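Local coordinates for kinesin-like protein KAR3 (Saccharomyces cerevisiae, PDB 1F9V), which probably couples ATP hydrolysis to movement along microtubules, as a kinesin-family motor of yeast, at residues 71-74 / 75-79; 108-111 / 112-116; 275-278 / 279-283. The protein carries 2 engineered substitutions. One frame throughout, in Å; residues are numbered along the deposited sequence.

All three contacts are short helical pieces of a single kinesin motor domain, and they follow one another along the chain. Contact 1 lies on helix 66-77 and touches the second bound ADP. Contact 2 starts helix 109-124, which follows the P-loop segment, and contact 3 ends helix 258-281, which corresponds to the switch II helix of kinesins. Contacts 1 and 2 are neighbours, with centres about 10 Å apart, and they touch directly: V77 meets T113 and Q78 reaches H116. Contact 3 stands apart, its centre about 22 Å from that of contact 1 and about 27 Å from that of contact 2, across the chain's centre from the latter.

Contact 1. Residues 71-74 / 75-79; sequences KEVG and QLVQS. With ADP (adenosine-5'-diphosphate), chain D.
K71 offers its carbonyl O to the side chain of Q75, whose NE2 donates at 3.3 Å and 165°. The carbonyl lies close to the amide plane of Q75 and receives the bond within its own plane; the extended chain beyond CG carries NE2 back to K71 O. E72 comes next, and its carbonyl O accepts from O2' of the bound ADP at 3.0 Å, while CG of Q75 passes 3.2 Å from the same E72 O. Q75 makes that approach with an unusual chi1 of -22°, its CB 3.4 Å from O4' of the ribose. This helix, 66-77, packs on the central sheet of the kinesin motor domain through L76, against strands 86-91 and 311-318. The other side of L76 lies over one face of the adenine, with CD2 3.6 Å from C2 of ADP; this nucleotide, distinct from the one at the P-loop, is also hydrogen-bonded to N4, R6 and T312. V73 follows, its carbonyl O taking N-H groups from both L76 and V77, the latter nearly straight at 169°. Its CG1 meets CG1 of V77 at 4.0 Å, and both valines also face helix 109-124. G74 O receives the backbone N of Q78 at 3.2 Å; Q78 NE2 adds a weak bond there, but its stronger partner is H116 NE2.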
loop_
_atom_site.group_PDB
_atom_site.type_symbol
_atom_site.label_atom_id
_atom_site.label_comp_id
_atom_site.label_asym_id
_atom_site.label_seq_id
_atom_site.Cartn_x
_atom_site.Cartn_y
_atom_site.Cartn_z
ATOM N N LYS A 71 14.933 0.519 1.890
ATOM C CA LYS A 71 16.027 -0.366 1.520
ATOM C C LYS A 71 15.432 -1.672 1.021
ATOM O O LYS A 71 16.014 -2.360 0.188
ATOM C CB LYS A 71 16.942 -0.632 2.721
ATOM C CG LYS A 71 17.882 0.522 3.043
ATOM C CD LYS A 71 18.995 0.079 3.980
ATOM C CE LYS A 71 19.734 1.280 4.551
ATOM N NZ LYS A 71 19.309 1.572 5.947
ATOM N N GLU A 72 14.258 -2.015 1.537
ATOM C CA GLU A 72 13.588 -3.235 1.119
ATOM C C GLU A 72 12.682 -2.937 -0.079
ATOM O O GLU A 72 12.710 -3.648 -1.082
ATOM C CB GLU A 72 12.753 -3.804 2.270
ATOM C CG GLU A 72 13.524 -4.010 3.570
ATOM C CD GLU A 72 14.787 -4.833 3.376
ATOM O OE1 GLU A 72 15.842 -4.437 3.917
ATOM O OE2 GLU A 72 14.727 -5.872 2.682
ATOM N N VAL A 73 11.907 -1.864 0.022
ATOM C CA VAL A 73 10.966 -1.481 -1.026
ATOM C C VAL A 73 11.574 -1.139 -2.384
ATOM O O VAL A 73 10.948 -1.362 -3.416
ATOM C CB VAL A 73 10.095 -0.302 -0.549
ATOM C CG1 VAL A 73 8.991 -0.003 -1.573
ATOM C CG2 VAL A 73 9.487 -0.637 0.808
ATOM N N GLY A 74 12.789 -0.604 -2.392
ATOM C CA GLY A 74 13.413 -0.242 -3.655
ATOM C C GLY A 74 13.522 -1.378 -4.659
ATOM O O GLY A 74 13.323 -1.186 -5.863
ATOM N N GLN A 75 13.838 -2.569 -4.161
ATOM C CA GLN A 75 13.997 -3.749 -5.002
ATOM C C GLN A 75 12.683 -4.145 -5.673
ATOM O O GLN A 75 12.676 -4.737 -6.749
ATOM C CB GLN A 75 14.537 -4.914 -4.158
ATOM C CG GLN A 75 15.263 -4.457 -2.893
ATOM C CD GLN A 75 16.210 -5.506 -2.330
ATOM O OE1 GLN A 75 16.306 -6.620 -2.846
ATOM N NE2 GLN A 75 16.916 -5.148 -1.260
ATOM N N LEU A 76 11.569 -3.810 -5.035
ATOM C CA LEU A 76 10.267 -4.135 -5.593
ATOM C C LEU A 76 9.875 -3.144 -6.690
ATOM O O LEU A 76 9.573 -3.541 -7.815
ATOM C CB LEU A 76 9.199 -4.118 -4.492
ATOM C CG LEU A 76 7.751 -3.955 -4.964
ATOM C CD1 LEU A 76 7.316 -5.205 -5.709
ATOM C CD2 LEU A 76 6.850 -3.707 -3.770
ATOM N N VAL A 77 9.896 -1.853 -6.366
ATOM C CA VAL A 77 9.492 -0.834 -7.326
ATOM C C VAL A 77 10.341 -0.766 -8.589
ATOM O O VAL A 77 9.850 -0.349 -9.636
ATOM C CB VAL A 77 9.424 0.573 -6.671
ATOM C CG1 VAL A 77 8.450 0.553 -5.490
ATOM C CG2 VAL A 77 10.803 1.014 -6.225
ATOM N N GLN A 78 11.602 -1.181 -8.516
ATOM C CA GLN A 78 12.435 -1.134 -9.712
ATOM C C GLN A 78 12.020 -2.195 -10.730
ATOM O O GLN A 78 12.338 -2.087 -11.912
ATOM C CB GLN A 78 13.918 -1.282 -9.352
ATOM C CG GLN A 78 14.360 -2.675 -8.957
ATOM C CD GLN A 78 15.771 -2.688 -8.395
ATOM O OE1 GLN A 78 16.541 -3.610 -8.649
ATOM N NE2 GLN A 78 16.114 -1.660 -7.627
ATOM N N SER A 79 11.289 -3.209 -10.279
ATOM C CA SER A 79 10.834 -4.263 -11.174
ATOM C C SER A 79 9.907 -3.688 -12.254
ATOM O O SER A 79 9.705 -4.304 -13.299
ATOM C CB SER A 79 10.119 -5.364 -10.379
ATOM O OG SER A 79 8.801 -4.977 -10.030
HETATM P PB ADP D . 13.591 -13.072 -3.429
HETATM O O1B ADP D . 13.341 -14.544 -3.504
HETATM O O2B ADP D . 12.301 -12.288 -2.813
HETATM O O3B ADP D . 14.823 -12.775 -2.639
HETATM P PA ADP D . 12.723 -11.774 -5.874
HETATM O O1A ADP D . 13.130 -12.076 -7.258
HETATM O O2A ADP D . 11.366 -12.270 -5.575
HETATM O O3A ADP D . 13.727 -12.484 -4.874
HETATM O "O5'" ADP D . 12.905 -10.212 -5.525
HETATM C "C5'" ADP D . 13.917 -9.818 -4.594
HETATM C "C4'" ADP D . 13.545 -8.556 -3.816
HETATM O "O4'" ADP D . 12.575 -7.710 -4.485
HETATM C "C3'" ADP D . 12.996 -8.860 -2.439
HETATM O "O3'" ADP D . 14.017 -9.007 -1.439
HETATM C "C2'" ADP D . 12.050 -7.720 -2.154
HETATM O "O2'" ADP D . 12.691 -6.630 -1.470
HETATM C "C1'" ADP D . 11.519 -7.367 -3.541
HETATM N N9 ADP D . 10.173 -8.020 -3.829
HETATM C C8 ADP D . 9.913 -8.993 -4.722
HETATM N N7 ADP D . 8.599 -9.286 -4.691
HETATM C C5 ADP D . 8.018 -8.512 -3.798
HETATM C C6 ADP D . 6.706 -8.323 -3.312
HETATM N N6 ADP D . 5.681 -9.051 -3.794
HETATM N N1 ADP D . 6.464 -7.388 -2.332
HETATM C C2 ADP D . 7.452 -6.627 -1.812
HETATM N N3 ADP D . 8.708 -6.793 -2.273
HETATM C C4 ADP D . 9.031 -7.699 -3.238
#

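Contact 2. Residues 108-111 / 112-116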
loop_
_atom_site.group_PDB
_atom_site.type_symbol
_atom_site.label_atom_id
_atom_site.label_comp_id
_atom_site.label_asym_id
_atom_site.label_seq_id
_atom_site.Cartn_x
_atom_site.Cartn_y
_atom_site.Cartn_z
ATOM N N GLY A 108 9.053 9.467 2.147
ATOM C CA GLY A 108 7.991 8.513 1.883
ATOM C C GLY A 108 8.250 7.543 0.756
ATOM O O GLY A 108 9.121 7.755 -0.081
ATOM N N ILE A 109 7.480 6.464 0.730
ATOM C CA ILE A 109 7.644 5.477 -0.316
ATOM C C ILE A 109 7.404 6.102 -1.697
ATOM O O ILE A 109 8.071 5.739 -2.663
ATOM C CB ILE A 109 6.696 4.272 -0.086
ATOM C CG1 ILE A 109 7.280 3.379 1.023
ATOM C CG2 ILE A 109 6.509 3.482 -1.382
ATOM C CD1 ILE A 109 6.462 2.148 1.348
ATOM N N ILE A 110 6.477 7.047 -1.791
ATOM C CA ILE A 110 6.212 7.667 -3.089
ATOM C C ILE A 110 7.400 8.519 -3.569
ATOM O O ILE A 110 7.924 8.282 -4.657
ATOM C CB ILE A 110 4.887 8.483 -3.063
ATOM C CG1 ILE A 110 3.700 7.506 -3.010
ATOM C CG2 ILE A 110 4.771 9.366 -4.318
ATOM C CD1 ILE A 110 2.387 8.124 -2.585
ATOM N N PRO A 111 7.830 9.527 -2.783
ATOM C CA PRO A 111 8.978 10.310 -3.270
ATOM C C PRO A 111 10.227 9.448 -3.471
ATOM O O PRO A 111 10.981 9.650 -4.421
ATOM C CB PRO A 111 9.184 11.382 -2.200
ATOM C CG PRO A 111 8.386 10.954 -1.033
ATOM C CD PRO A 111 7.307 10.036 -1.508
ATOM N N SER A 112 10.439 8.476 -2.585
ATOM C CA SER A 112 11.593 7.582 -2.691
ATOM C C SER A 112 11.533 6.739 -3.965
ATOM O O SER A 112 12.548 6.502 -4.622
ATOM C CB SER A 112 11.655 6.633 -1.481
ATOM O OG SER A 112 12.032 7.319 -0.301
ATOM N N THR A 113 10.332 6.266 -4.290
ATOM C CA THR A 113 10.119 5.441 -5.472
ATOM C C THR A 113 10.468 6.224 -6.734
ATOM O O THR A 113 11.151 5.718 -7.619
ATOM C CB THR A 113 8.644 4.956 -5.541
ATOM O OG1 THR A 113 8.422 3.971 -4.517
ATOM C CG2 THR A 113 8.334 4.336 -6.899
ATOM N N ILE A 114 10.012 7.467 -6.796
ATOM C CA ILE A 114 10.283 8.308 -7.950
ATOM C C ILE A 114 11.781 8.579 -8.107
ATOM O O ILE A 114 12.322 8.478 -9.206
ATOM C CB ILE A 114 9.493 9.621 -7.849
ATOM C CG1 ILE A 114 8.016 9.320 -8.132
ATOM C CG2 ILE A 114 10.027 10.647 -8.845
ATOM C CD1 ILE A 114 7.071 10.416 -7.763
ATOM N N SER A 115 12.456 8.901 -7.009
ATOM C CA SER A 115 13.897 9.158 -7.060
ATOM C C SER A 115 14.666 7.909 -7.478
ATOM O O SER A 115 15.621 7.984 -8.253
ATOM C CB SER A 115 14.405 9.618 -5.694
ATOM O OG SER A 115 13.800 10.834 -5.318
ATOM N N HIS A 116 14.252 6.759 -6.953
ATOM C CA HIS A 116 14.902 5.496 -7.265
ATOM C C HIS A 116 14.724 5.137 -8.737
ATOM O O HIS A 116 15.657 4.675 -9.392
ATOM C CB HIS A 116 14.323 4.384 -6.383
ATOM C CG HIS A 116 15.066 3.087 -6.467
ATOM N ND1 HIS A 116 16.431 2.995 -6.291
ATOM C CD2 HIS A 116 14.630 1.825 -6.693
ATOM C CE1 HIS A 116 16.802 1.732 -6.402
ATOM N NE2 HIS A 116 15.728 1.001 -6.647
#
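G108 and S112 span the first turn of helix 109-124, with G108 at the N-cap and its carbonyl O taking the backbone N of S112 at 2.9 Å. In kinesins the helix that follows the P-loop is interrupted by an inserted loop; helix 98-103 and helix 109-124 correspond to its two parts, and backbone bonds from I109 to T101 and from I110 to M102 tie them together. The first-turn amides have no carbonyl four residues back within the helix, and P111, which lacks an N-H, is readily accommodated there. The tight part of the contact is T113 on the carbonyl O of I109. I110 and I114, one turn apart, are buried but less close, CG2 of I110 lying 4.3 Å from CD1 of I114, and both press on F221 of strand 218-228. I109 is covered by helix 98-103, while T113 turns to F70 and V77 of helix 66-77. Toward solvent the packing gives way to partly exposed serines. S112 OG is hydrogen-bonded to D107 O, with G108 O 3.0 Å away. S115 is held through its backbone, its N donating to P111 O at 165°, and its side chain rests with that of I114 against E189. T113, by contrast, is a buried residue: with OG1 beside its own N and anti to the carbonyl carbon (chi1 -71°), it folds back to I109 O at 2.6 Å, while T113 N binds this oxygen at 2.8 Å from the opposite face of the carbonyl plane.

Contact 3. Residues 275-278 / 279-283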
loop_
_atom_site.group_PDB
_atom_site.type_symbol
_atom_site.label_atom_id
_atom_site.label_comp_id
_atom_site.label_asym_id
_atom_site.label_seq_id
_atom_site.Cartn_x
_atom_site.Cartn_y
_atom_site.Cartn_z
ATOM N N GLY A 275 -9.088 -7.370 1.202
ATOM C CA GLY A 275 -8.506 -8.498 1.904
ATOM C C GLY A 275 -8.882 -9.813 1.248
ATOM O O GLY A 275 -8.042 -10.707 1.092
ATOM N N ASP A 276 -10.149 -9.938 0.858
ATOM C CA ASP A 276 -10.621 -11.156 0.218
ATOM C C ASP A 276 -9.907 -11.393 -1.110
ATOM O O ASP A 276 -9.516 -12.518 -1.424
ATOM C CB ASP A 276 -12.131 -11.086 -0.021
ATOM C CG ASP A 276 -12.930 -11.241 1.254
ATOM O OD1 ASP A 276 -12.415 -11.840 2.219
ATOM O OD2 ASP A 276 -14.078 -10.763 1.291
ATOM N N VAL A 277 -9.741 -10.331 -1.887
ATOM C CA VAL A 277 -9.078 -10.438 -3.184
ATOM C C VAL A 277 -7.605 -10.838 -3.035
ATOM O O VAL A 277 -7.142 -11.771 -3.686
ATOM C CB VAL A 277 -9.196 -9.095 -3.975
ATOM C CG1 VAL A 277 -8.240 -9.077 -5.158
ATOM C CG2 VAL A 277 -10.628 -8.911 -4.464
ATOM N N ILE A 278 -6.867 -10.140 -2.175
ATOM C CA ILE A 278 -5.450 -10.457 -1.984
ATOM C C ILE A 278 -5.279 -11.863 -1.410
ATOM O O ILE A 278 -4.386 -12.603 -1.821
ATOM C CB ILE A 278 -4.752 -9.434 -1.045
ATOM C CG1 ILE A 278 -4.930 -8.005 -1.582
ATOM C CG2 ILE A 278 -3.265 -9.764 -0.927
ATOM C CD1 ILE A 278 -4.402 -7.789 -2.971
ATOM N N HIS A 279 -6.137 -12.242 -0.468
ATOM C CA HIS A 279 -6.038 -13.575 0.111
ATOM C C HIS A 279 -6.245 -14.632 -0.979
ATOM O O HIS A 279 -5.493 -15.604 -1.071
ATOM C CB HIS A 279 -7.084 -13.766 1.217
ATOM C CG HIS A 279 -7.138 -15.163 1.757
ATOM N ND1 HIS A 279 -6.338 -15.591 2.794
ATOM C CD2 HIS A 279 -7.875 -16.235 1.381
ATOM C CE1 HIS A 279 -6.579 -16.868 3.034
ATOM N NE2 HIS A 279 -7.506 -17.283 2.192
ATOM N N ALA A 280 -7.265 -14.438 -1.805
ATOM C CA ALA A 280 -7.551 -15.390 -2.865
ATOM C C ALA A 280 -6.393 -15.481 -3.856
ATOM O O ALA A 280 -6.027 -16.572 -4.292
ATOM C CB ALA A 280 -8.842 -14.992 -3.588
ATOM N N LEU A 281 -5.809 -14.338 -4.199
ATOM C CA LEU A 281 -4.702 -14.304 -5.146
ATOM C C LEU A 281 -3.462 -15.015 -4.615
ATOM O O LEU A 281 -2.592 -15.415 -5.389
ATOM C CB LEU A 281 -4.345 -12.859 -5.489
ATOM C CG LEU A 281 -5.340 -12.133 -6.396
ATOM C CD1 LEU A 281 -5.064 -10.646 -6.358
ATOM C CD2 LEU A 281 -5.217 -12.665 -7.815
ATOM N N GLY A 282 -3.387 -15.170 -3.293
ATOM C CA GLY A 282 -2.240 -15.825 -2.682
ATOM C C GLY A 282 -2.442 -17.322 -2.495
ATOM O O GLY A 282 -1.575 -18.009 -1.940
ATOM N N GLN A 283 -3.584 -17.831 -2.965
ATOM C CA GLN A 283 -3.915 -19.249 -2.850
ATOM C C GLN A 283 -3.377 -20.043 -4.039
ATOM O O GLN A 283 -3.247 -19.509 -5.137
ATOM C CB GLN A 283 -5.432 -19.420 -2.756
ATOM C CG GLN A 283 -6.023 -18.892 -1.457
ATOM C CD GLN A 283 -5.317 -19.442 -0.230
ATOM O OE1 GLN A 283 -5.040 -18.709 0.724
ATOM N NE2 GLN A 283 -5.020 -20.739 -0.249
#
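The imidazole of H279 stands out from the helix on a CB that lies 3.2 Å from G275 O, and one of its faces carries OE1 of Q283, 3.1 Å above the ring plane and displaced toward the rim. On the ring's edge, ND1 is hydrogen-bonded to the carbonyl O of K337. A chi1 of 174°, which sets CG opposite the backbone N, carries this ring away from the preceding turn. D276, bearing a second flat group, starts away from the following turn, and its OD1 forms a salt bridge with NZ of K337. This one residue of helix 325-338 is thus met twice, at its backbone O by H279 and at its NZ by D276.

Between these groups the backbone is regular. H279 N donates to G275 O at 2.9 Å, A280 N to D276 O at 3.0 Å and L281 N to V277 O at 2.9 Å, all near 158°. This is the last part of helix 258-281, which corresponds to the switch II helix of kinesins. The order breaks at G282, whose N makes a weak bond to I278 O and a 3.1 Å bond to H279 O, and Q283 N turns to A280 O at 3.1 Å.

V277 and I278 are buried, with L281 at their margin. V277 and L281 lie alongside each other and point the same way, with CG1 of V277 3.7 Å from CD1 of L281. I278 and L281 both pack on I5 of strand 4-11 and on L306 of helix 297-306, while V277 meets T299 and F293.

Because K337 O can only accept, ND1 of H279 is expected to carry a hydrogen; K337 therefore joins the helix end to helix 325-338 by polar bonds, while the other side of the helix end is held by apolar packing.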